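Local coordinates for dextranase (PDB 6NZS), which catalyses the endohydrolysis of alpha-1,6-glucosidic linkages in dextran, at residues Val290-Thr295 and Ser306-Ser311; Cys312-Gln317 and Pro338-Val343; Asp496-His501 and Asp541-Ala546. All coordinates share one frame; numbering follows the deposited sequence.

Interactions 1 and 2 adjoin, their centres about 9 Å apart, and follow one another directly along the chain. The Cys308-Cys312 disulfide ties Cys308, within interaction 1, to Cys312, the first residue of interaction 2. Two probable hydrogen bonds also link them: Val313 N to Ala293 O at 2.9 Å, and Lys314 NZ to His309 O at 2.9 Å. Interaction 1 is loop structure packed on the segments that lead into the parallel strands 316-320 and 342-346. Interaction 3 is a separate site farther along the same solenoid, its centre about 37 Å from that of interaction 1 and about 33 Å from that of interaction 2, and it touches neither.

Interaction 1 (Val290-Thr295 and Ser306-Ser311); sequences VYEADT and SNCHSS
Thr295 and Ser311 are the closest backbone pair between the two segments, with CA atoms 5.7 Å apart, and neither segment forms a regular helix or strand. Ser311 O is gripped twice by one residue: Thr295 N donates to it at 3.0 Å with a nearly straight N-H...O angle of 162°, and Thr295 OG1 donates to it at 2.7 Å, in the carbonyl plane and on a lone pair. The hydroxyl can reach because chi1 of Thr295 (59°) sets OG1 between its own backbone N and carbonyl carbon. One residue earlier, Asp294 turns its carboxylate to the same serine. Ser311 OG donates to Asp294 OD1 at 3.1 Å, arriving on the syn side but 33° out of the carboxylate plane. Asn296 N bonds to that same oxygen, so OD1 has two donors, while Asp294 OD2 lies 4.1 Å from Cys308 CB.

Both segments belong to the long loop between strands 283-285 and 316-320 of the parallel beta-helix, the solenoid fold of the pectate-lyase-like clan. Each is shaped locally: Val290-Ala293 forms a type II beta turn, and Asn307 OD1 accepts from His309 N to make an Asx turn. Ser311 N bonds back to Cys308 O, and the disulfide from Cys308 to Cys312 closes the same short span, consistent with a compact turn that presents Ser311 to Asp294 and Thr295.

At the other end of the contact the meeting is one of van der Waals contact. Glu292 CG lies 4.0 Å from Cys308 SG and also sits over the centre of the Tyr291 ring, 3.9 Å above its plane. Beyond CG the glutamate chain is extended, and its OE1 forms a salt bridge with Lys71.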
loop_
_atom_site.group_PDB
_atom_site.type_symbol
_atom_site.label_atom_id
_atom_site.label_comp_id
_atom_site.label_asym_id
_atom_site.label_seq_id
_atom_site.Cartn_x
_atom_site.Cartn_y
_atom_site.Cartn_z
ATOM N N VAL A 290 -8.486 -3.660 -17.571
ATOM C CA VAL A 290 -8.411 -5.085 -17.279
ATOM C C VAL A 290 -7.098 -5.390 -16.565
ATOM O O VAL A 290 -6.102 -4.666 -16.705
ATOM C CB VAL A 290 -8.541 -5.882 -18.593
ATOM C CG1 VAL A 290 -7.312 -5.668 -19.482
ATOM C CG2 VAL A 290 -8.756 -7.362 -18.327
ATOM N N TYR A 291 -7.098 -6.462 -15.772
ATOM C CA TYR A 291 -5.861 -6.980 -15.200
ATOM C C TYR A 291 -4.822 -7.143 -16.295
ATOM O O TYR A 291 -5.109 -7.709 -17.352
ATOM C CB TYR A 291 -6.133 -8.352 -14.589
ATOM C CG TYR A 291 -4.925 -9.074 -14.027
ATOM C CD1 TYR A 291 -4.140 -8.499 -13.033
ATOM C CD2 TYR A 291 -4.582 -10.349 -14.476
ATOM C CE1 TYR A 291 -3.058 -9.170 -12.501
ATOM C CE2 TYR A 291 -3.502 -11.027 -13.953
ATOM C CZ TYR A 291 -2.736 -10.442 -12.962
ATOM O OH TYR A 291 -1.659 -11.127 -12.439
ATOM N N GLU A 292 -3.610 -6.652 -16.033
ATOM C CA GLU A 292 -2.502 -6.762 -16.986
ATOM C C GLU A 292 -2.886 -6.178 -18.344
ATOM O O GLU A 292 -2.554 -6.730 -19.399
ATOM C CB GLU A 292 -1.993 -8.202 -17.110
ATOM C CG GLU A 292 -1.019 -8.634 -16.017
ATOM C CD GLU A 292 -0.517 -10.057 -16.201
ATOM O OE1 GLU A 292 -1.299 -10.906 -16.677
ATOM O OE2 GLU A 292 0.658 -10.331 -15.872
ATOM N N ALA A 293 -3.600 -5.053 -18.320
ATOM C CA ALA A 293 -3.901 -4.322 -19.545
ATOM C C ALA A 293 -2.602 -3.924 -20.232
ATOM O O ALA A 293 -1.794 -3.179 -19.673
ATOM C CB ALA A 293 -4.732 -3.082 -19.213
ATOM N N ASP A 294 -2.384 -4.450 -21.440
ATOM C CA ASP A 294 -1.107 -4.329 -22.136
ATOM C C ASP A 294 -1.223 -3.280 -23.234
ATOM O O ASP A 294 -2.089 -3.383 -24.109
ATOM C CB ASP A 294 -0.698 -5.681 -22.728
ATOM C CG ASP A 294 0.776 -5.735 -23.125
ATOM O OD1 ASP A 294 1.441 -4.675 -23.144
ATOM O OD2 ASP A 294 1.274 -6.848 -23.419
ATOM N N THR A 295 -0.354 -2.266 -23.180
ATOM C CA THR A 295 -0.326 -1.266 -24.241
ATOM C C THR A 295 0.150 -1.852 -25.567
ATOM O O THR A 295 -0.206 -1.322 -26.624
ATOM C CB THR A 295 0.506 -0.040 -23.832
ATOM O OG1 THR A 295 1.850 -0.436 -23.518
ATOM C CG2 THR A 295 -0.117 0.643 -22.611
ATOM N N SER A 306 5.770 -13.877 -21.698
ATOM C CA SER A 306 5.908 -14.306 -20.309
ATOM C C SER A 306 5.440 -13.240 -19.322
ATOM O O SER A 306 4.807 -13.567 -18.312
ATOM C CB SER A 306 7.364 -14.687 -20.033
ATOM O OG SER A 306 7.731 -14.378 -18.698
ATOM N N ASN A 307 5.751 -11.972 -19.587
ATOM C CA ASN A 307 5.400 -10.886 -18.684
ATOM C C ASN A 307 5.154 -9.626 -19.501
ATOM O O ASN A 307 5.427 -9.575 -20.702
ATOM C CB ASN A 307 6.501 -10.638 -17.647
ATOM C CG ASN A 307 7.745 -10.015 -18.254
ATOM O OD1 ASN A 307 7.789 -8.812 -18.518
ATOM N ND2 ASN A 307 8.767 -10.837 -18.482
ATOM N N CYS A 308 4.626 -8.605 -18.831
ATOM C CA CYS A 308 4.467 -7.271 -19.401
ATOM C C CYS A 308 5.052 -6.229 -18.462
ATOM O O CYS A 308 4.490 -5.142 -18.273
ATOM C CB CYS A 308 3.005 -6.976 -19.715
ATOM S SG CYS A 308 1.890 -7.072 -18.285
ATOM N N HIS A 309 6.206 -6.559 -17.871
ATOM C CA HIS A 309 6.802 -5.739 -16.820
ATOM C C HIS A 309 6.938 -4.280 -17.228
ATOM O O HIS A 309 6.784 -3.385 -16.387
ATOM C CB HIS A 309 8.164 -6.318 -16.422
ATOM C CG HIS A 309 8.851 -5.558 -15.330
ATOM N ND1 HIS A 309 8.520 -5.700 -13.999
ATOM C CD2 HIS A 309 9.857 -4.652 -15.373
ATOM C CE1 HIS A 309 9.290 -4.912 -13.268
ATOM N NE2 HIS A 309 10.109 -4.263 -14.078
ATOM N N SER A 310 7.196 -4.012 -18.508
ATOM C CA SER A 310 7.430 -2.651 -18.974
ATOM C C SER A 310 6.358 -2.119 -19.920
ATOM O O SER A 310 6.448 -0.956 -20.330
ATOM C CB SER A 310 8.810 -2.539 -19.634
ATOM O OG SER A 310 8.800 -3.138 -20.918
ATOM N N SER A 311 5.350 -2.921 -20.278
ATOM C CA SER A 311 4.321 -2.500 -21.226
ATOM C C SER A 311 2.903 -2.499 -20.666
ATOM O O SER A 311 2.002 -1.942 -21.306
ATOM C CB SER A 311 4.357 -3.371 -22.488
ATOM O OG SER A 311 4.367 -4.746 -22.146
#

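Interaction 2 (Cys312-Gln317 and Pro338-Val343); sequences CVKMLQ and PYHSFV
Lys314 lies beside Tyr339, the two side chains pointing the same way, and can be traced atom by atom. Its CB passes 3.9 Å from His340 O. CG meets Val343 CG1 at 4.2 Å. The chain then bends, chi2 being -69°, which puts CD at the edge of the Tyr339 ring, in its plane, and also against His340 CB. CE is also at the edge, near the ring plane, 3.8 Å from Tyr339 CD2. A second bend at chi4 sets Lys314 NZ 3.0 Å from Cys312 O, to which it donates. The same ammonium bonds to His309 O.

The tyrosine ring is covered on both faces. Cys312 CB sits 3.6 Å above one face, offset toward the rim, as a CH-pi contact, and His340 CD2 lies against the opposite face.

The backbones come together as parallel strands, the standard pairing of successive coils in a beta-helix. Leu316 N donates to Ser341 O at 3.1 Å, and Val343 N donates to Leu316 O at 3.2 Å. Leu316 and Phe342 share one face of this sheet, where Leu316 CB meets Phe342 CD2; Gln317 and Val343 share the other. Before the strands begin, a water bridges the two chains: it donates to Val313 O and His340 O and accepts a weak bond from Tyr339 N.

The chemistry is therefore divided. Carbons of Tyr339, His340 and Val343 pack against the lysine shaft, while the ammonium of this buried lysine is met by the carbonyl oxygens of Cys312 and His309, whose partial negative charge would probably stabilise the positive end.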
loop_
_atom_site.group_PDB
_atom_site.type_symbol
_atom_site.label_atom_id
_atom_site.label_comp_id
_atom_site.label_asym_id
_atom_site.label_seq_id
_atom_site.Cartn_x
_atom_site.Cartn_y
_atom_site.Cartn_z
ATOM N N CYS A 312 2.664 -3.107 -19.516
ATOM C CA CYS A 312 1.332 -3.037 -18.944
ATOM C C CYS A 312 1.101 -1.674 -18.307
ATOM O O CYS A 312 2.038 -1.025 -17.831
ATOM C CB CYS A 312 1.130 -4.158 -17.937
ATOM S SG CYS A 312 0.542 -5.648 -18.760
ATOM N N VAL A 313 -0.164 -1.239 -18.327
ATOM C CA VAL A 313 -0.530 0.082 -17.819
ATOM C C VAL A 313 -0.113 0.218 -16.363
ATOM O O VAL A 313 -0.447 -0.621 -15.515
ATOM C CB VAL A 313 -2.040 0.313 -17.986
ATOM C CG1 VAL A 313 -2.466 1.624 -17.307
ATOM C CG2 VAL A 313 -2.427 0.321 -19.450
ATOM N N LYS A 314 0.635 1.276 -16.073
ATOM C CA LYS A 314 0.984 1.666 -14.718
ATOM C C LYS A 314 0.124 2.863 -14.344
ATOM O O LYS A 314 -0.274 3.649 -15.206
ATOM C CB LYS A 314 2.462 2.058 -14.644
ATOM C CG LYS A 314 3.397 1.081 -15.358
ATOM C CD LYS A 314 3.467 -0.259 -14.633
ATOM C CE LYS A 314 4.696 -1.073 -15.060
ATOM N NZ LYS A 314 4.700 -1.335 -16.534
ATOM N N MET A 315 -0.199 2.990 -13.055
ATOM C CA MET A 315 -1.032 4.126 -12.672
ATOM C C MET A 315 -0.279 5.443 -12.832
ATOM O O MET A 315 -0.854 6.443 -13.284
ATOM C CB MET A 315 -1.573 3.951 -11.253
ATOM C CG MET A 315 -2.550 2.771 -11.101
ATOM S SD MET A 315 -4.017 2.877 -12.149
ATOM C CE MET A 315 -4.820 4.322 -11.449
ATOM N N LEU A 316 1.010 5.449 -12.485
ATOM C CA LEU A 316 1.874 6.614 -12.621
ATOM C C LEU A 316 3.237 6.148 -13.108
ATOM O O LEU A 316 3.833 5.238 -12.522
ATOM C CB LEU A 316 2.034 7.331 -11.278
ATOM C CG LEU A 316 0.774 7.968 -10.694
ATOM C CD1 LEU A 316 1.050 8.409 -9.265
ATOM C CD2 LEU A 316 0.291 9.129 -11.549
ATOM N N GLN A 317 3.739 6.786 -14.166
ATOM C CA GLN A 317 5.043 6.427 -14.708
ATOM C C GLN A 317 5.781 7.689 -15.124
ATOM O O GLN A 317 5.172 8.619 -15.662
ATOM C CB GLN A 317 4.920 5.478 -15.908
ATOM C CG GLN A 317 6.248 5.237 -16.625
ATOM C CD GLN A 317 6.202 4.049 -17.555
ATOM O OE1 GLN A 317 5.319 3.198 -17.446
ATOM N NE2 GLN A 317 7.159 3.981 -18.480
ATOM N N PRO A 338 -4.631 -1.921 -12.180
ATOM C CA PRO A 338 -4.610 -3.189 -12.921
ATOM C C PRO A 338 -3.245 -3.863 -12.940
ATOM O O PRO A 338 -3.142 -5.014 -13.402
ATOM C CB PRO A 338 -4.988 -2.743 -14.339
ATOM C CG PRO A 338 -4.366 -1.373 -14.450
ATOM C CD PRO A 338 -4.560 -0.751 -13.075
ATOM N N TYR A 339 -2.211 -3.186 -12.441
ATOM C CA TYR A 339 -0.829 -3.664 -12.472
ATOM C C TYR A 339 -0.040 -2.848 -11.442
ATOM O O TYR A 339 -0.627 -2.335 -10.486
ATOM C CB TYR A 339 -0.290 -3.580 -13.917
ATOM C CG TYR A 339 0.918 -4.453 -14.196
ATOM C CD1 TYR A 339 0.826 -5.836 -14.134
ATOM C CD2 TYR A 339 2.147 -3.891 -14.528
ATOM C CE1 TYR A 339 1.925 -6.642 -14.396
ATOM C CE2 TYR A 339 3.253 -4.688 -14.794
ATOM C CZ TYR A 339 3.133 -6.063 -14.726
ATOM O OH TYR A 339 4.222 -6.874 -14.989
ATOM N N HIS A 340 1.271 -2.708 -11.647
ATOM C CA HIS A 340 2.084 -1.963 -10.685
ATOM C C HIS A 340 1.602 -0.521 -10.576
ATOM O O HIS A 340 1.177 0.094 -11.560
ATOM C CB HIS A 340 3.557 -1.918 -11.105
ATOM C CG HIS A 340 4.207 -3.256 -11.250
ATOM N ND1 HIS A 340 5.482 -3.400 -11.756
ATOM C CD2 HIS A 340 3.774 -4.503 -10.958
ATOM C CE1 HIS A 340 5.801 -4.682 -11.776
ATOM N NE2 HIS A 340 4.781 -5.373 -11.301
ATOM N N SER A 341 1.723 0.035 -9.364
ATOM C CA SER A 341 1.259 1.399 -9.116
ATOM C C SER A 341 2.178 2.449 -9.732
ATOM O O SER A 341 1.698 3.464 -10.246
ATOM C CB SER A 341 1.117 1.649 -7.607
ATOM O OG SER A 341 2.367 1.528 -6.920
ATOM N N PHE A 342 3.491 2.237 -9.688
ATOM C CA PHE A 342 4.395 3.367 -9.867
ATOM C C PHE A 342 5.740 2.859 -10.363
ATOM O O PHE A 342 6.275 1.895 -9.813
ATOM C CB PHE A 342 4.572 4.077 -8.511
ATOM C CG PHE A 342 5.471 5.272 -8.574
ATOM C CD1 PHE A 342 6.843 5.131 -8.425
ATOM C CD2 PHE A 342 4.948 6.532 -8.802
ATOM C CE1 PHE A 342 7.680 6.226 -8.511
ATOM C CE2 PHE A 342 5.789 7.636 -8.885
ATOM C CZ PHE A 342 7.142 7.479 -8.735
ATOM N N VAL A 343 6.305 3.531 -11.372
ATOM C CA VAL A 343 7.639 3.189 -11.858
ATOM C C VAL A 343 8.293 4.412 -12.485
ATOM O O VAL A 343 7.623 5.313 -12.998
ATOM C CB VAL A 343 7.638 2.000 -12.848
ATOM C CG1 VAL A 343 7.166 2.442 -14.231
ATOM C CG2 VAL A 343 9.024 1.356 -12.936
HETATM O O HOH W 1 -1.374 -0.286 -12.731
#

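Interaction 3 (Asp496-His501 and Asp541-Ala546); sequences DTENIH and DGNGLA
CG of Asn543 is anti to its backbone N (chi1 -161°), whereas CG of Glu498, across the contact, lies beside its own N (chi1 -64°). With these torsions the two side chains cross obliquely, Asn543 ND2 lying 3.5 Å from Glu498 CG, while Asn543 OD1 lies 3.4 Å from Asn499 CB. An alanine in place of Asn543 would probably open a gap beside the CB and CG of Glu498 and leave that chain freer to turn, since the amide packed against it would be gone.

Asn499 N donates to Asn543 O at 2.9 Å, from above the carbonyl plane. Regular parallel pairing follows: Ile500 N bonds to Gly544 O at 2.9 Å, and Ala546 N to Ile500 O at 2.8 Å. Ile500 CG2 packs on Leu545 CD1 at 3.8 Å; on the other face Ala546 CB sits over the His501 ring, 3.9 Å from its centroid, and His501 NE2 bonds to Glu548.

In the beta-helix, strand 495-507 pairs in parallel with both 469-482 and 545-552; Ile500 also touches Met474 of strand 469-482, while Leu545 touches Phe574 of a loop.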
loop_
_atom_site.group_PDB
_atom_site.type_symbol
_atom_site.label_atom_id
_atom_site.label_comp_id
_atom_site.label_asym_id
_atom_site.label_seq_id
_atom_site.Cartn_x
_atom_site.Cartn_y
_atom_site.Cartn_z
ATOM N N ASP A 496 26.248 -9.299 -1.088
ATOM C CA ASP A 496 26.803 -9.100 0.244
ATOM C C ASP A 496 25.835 -8.236 1.041
ATOM O O ASP A 496 25.279 -7.266 0.519
ATOM C CB ASP A 496 28.159 -8.395 0.167
ATOM C CG ASP A 496 29.282 -9.315 -0.291
ATOM O OD1 ASP A 496 29.051 -10.514 -0.566
ATOM O OD2 ASP A 496 30.423 -8.814 -0.396
ATOM N N THR A 497 25.611 -8.605 2.302
ATOM C CA THR A 497 24.564 -7.994 3.113
ATOM C C THR A 497 25.144 -7.614 4.465
ATOM O O THR A 497 25.650 -8.478 5.189
ATOM C CB THR A 497 23.401 -8.975 3.279
ATOM O OG1 THR A 497 22.853 -9.281 1.993
ATOM C CG2 THR A 497 22.310 -8.360 4.144
ATOM N N GLU A 498 25.084 -6.322 4.806
ATOM C CA GLU A 498 25.757 -5.821 5.996
ATOM C C GLU A 498 24.902 -4.812 6.750
ATOM O O GLU A 498 24.226 -3.974 6.146
ATOM C CB GLU A 498 27.097 -5.161 5.637
ATOM C CG GLU A 498 28.095 -6.123 5.034
ATOM C CD GLU A 498 29.187 -5.422 4.259
ATOM O OE1 GLU A 498 29.415 -4.221 4.505
ATOM O OE2 GLU A 498 29.813 -6.083 3.403
ATOM N N ASN A 499 24.960 -4.895 8.076
ATOM C CA ASN A 499 24.364 -3.913 8.979
ATOM C C ASN A 499 22.901 -3.617 8.640
ATOM O O ASN A 499 22.506 -2.488 8.342
ATOM C CB ASN A 499 25.200 -2.632 9.072
ATOM C CG ASN A 499 24.857 -1.818 10.295
ATOM O OD1 ASN A 499 24.525 -2.370 11.340
ATOM N ND2 ASN A 499 24.920 -0.495 10.172
ATOM N N ILE A 500 22.093 -4.665 8.715
ATOM C CA ILE A 500 20.646 -4.562 8.585
ATOM C C ILE A 500 20.079 -4.603 9.994
ATOM O O ILE A 500 20.395 -5.513 10.766
ATOM C CB ILE A 500 20.097 -5.725 7.744
ATOM C CG1 ILE A 500 20.898 -5.897 6.442
ATOM C CG2 ILE A 500 18.588 -5.551 7.513
ATOM C CD1 ILE A 500 20.908 -4.682 5.531
ATOM N N HIS A 501 19.264 -3.617 10.347
ATOM C CA HIS A 501 18.755 -3.503 11.705
ATOM C C HIS A 501 17.237 -3.491 11.658
ATOM O O HIS A 501 16.647 -2.684 10.935
ATOM C CB HIS A 501 19.284 -2.229 12.369
ATOM C CG HIS A 501 19.240 -2.263 13.864
ATOM N ND1 HIS A 501 20.370 -2.418 14.641
ATOM C CD2 HIS A 501 18.199 -2.161 14.724
ATOM C CE1 HIS A 501 20.022 -2.407 15.918
ATOM N NE2 HIS A 501 18.710 -2.250 15.995
ATOM N N ASP A 541 30.605 -7.649 15.891
ATOM C CA ASP A 541 30.854 -6.410 15.153
ATOM C C ASP A 541 29.606 -5.575 14.894
ATOM O O ASP A 541 29.736 -4.400 14.534
ATOM C CB ASP A 541 31.525 -6.685 13.806
ATOM C CG ASP A 541 32.893 -7.320 13.945
ATOM O OD1 ASP A 541 33.363 -7.470 15.092
ATOM O OD2 ASP A 541 33.465 -7.701 12.908
ATOM N N GLY A 542 28.410 -6.148 15.032
ATOM C CA GLY A 542 27.200 -5.391 14.751
ATOM C C GLY A 542 26.969 -5.112 13.283
ATOM O O GLY A 542 26.191 -4.207 12.951
ATOM N N ASN A 543 27.614 -5.867 12.396
ATOM C CA ASN A 543 27.559 -5.648 10.955
ATOM C C ASN A 543 26.746 -6.713 10.222
ATOM O O ASN A 543 26.852 -6.832 8.999
ATOM C CB ASN A 543 28.976 -5.571 10.372
ATOM C CG ASN A 543 29.013 -4.897 9.010
ATOM O OD1 ASN A 543 28.356 -3.879 8.795
ATOM N ND2 ASN A 543 29.777 -5.472 8.076
ATOM N N GLY A 544 25.942 -7.497 10.942
ATOM C CA GLY A 544 25.100 -8.483 10.295
ATOM C C GLY A 544 23.641 -8.089 10.360
ATOM O O GLY A 544 23.294 -6.927 10.131
ATOM N N LEU A 545 22.777 -9.042 10.684
ATOM C CA LEU A 545 21.347 -8.788 10.847
ATOM C C LEU A 545 21.033 -8.676 12.333
ATOM O O LEU A 545 21.221 -9.638 13.085
ATOM C CB LEU A 545 20.541 -9.926 10.222
ATOM C CG LEU A 545 19.021 -9.873 10.435
ATOM C CD1 LEU A 545 18.388 -8.624 9.820
ATOM C CD2 LEU A 545 18.400 -11.112 9.843
ATOM N N ALA A 546 20.551 -7.514 12.753
ATOM C CA ALA A 546 20.207 -7.252 14.146
ATOM C C ALA A 546 18.691 -7.264 14.302
ATOM O O ALA A 546 17.993 -6.480 13.651
ATOM C CB ALA A 546 20.763 -5.899 14.598
#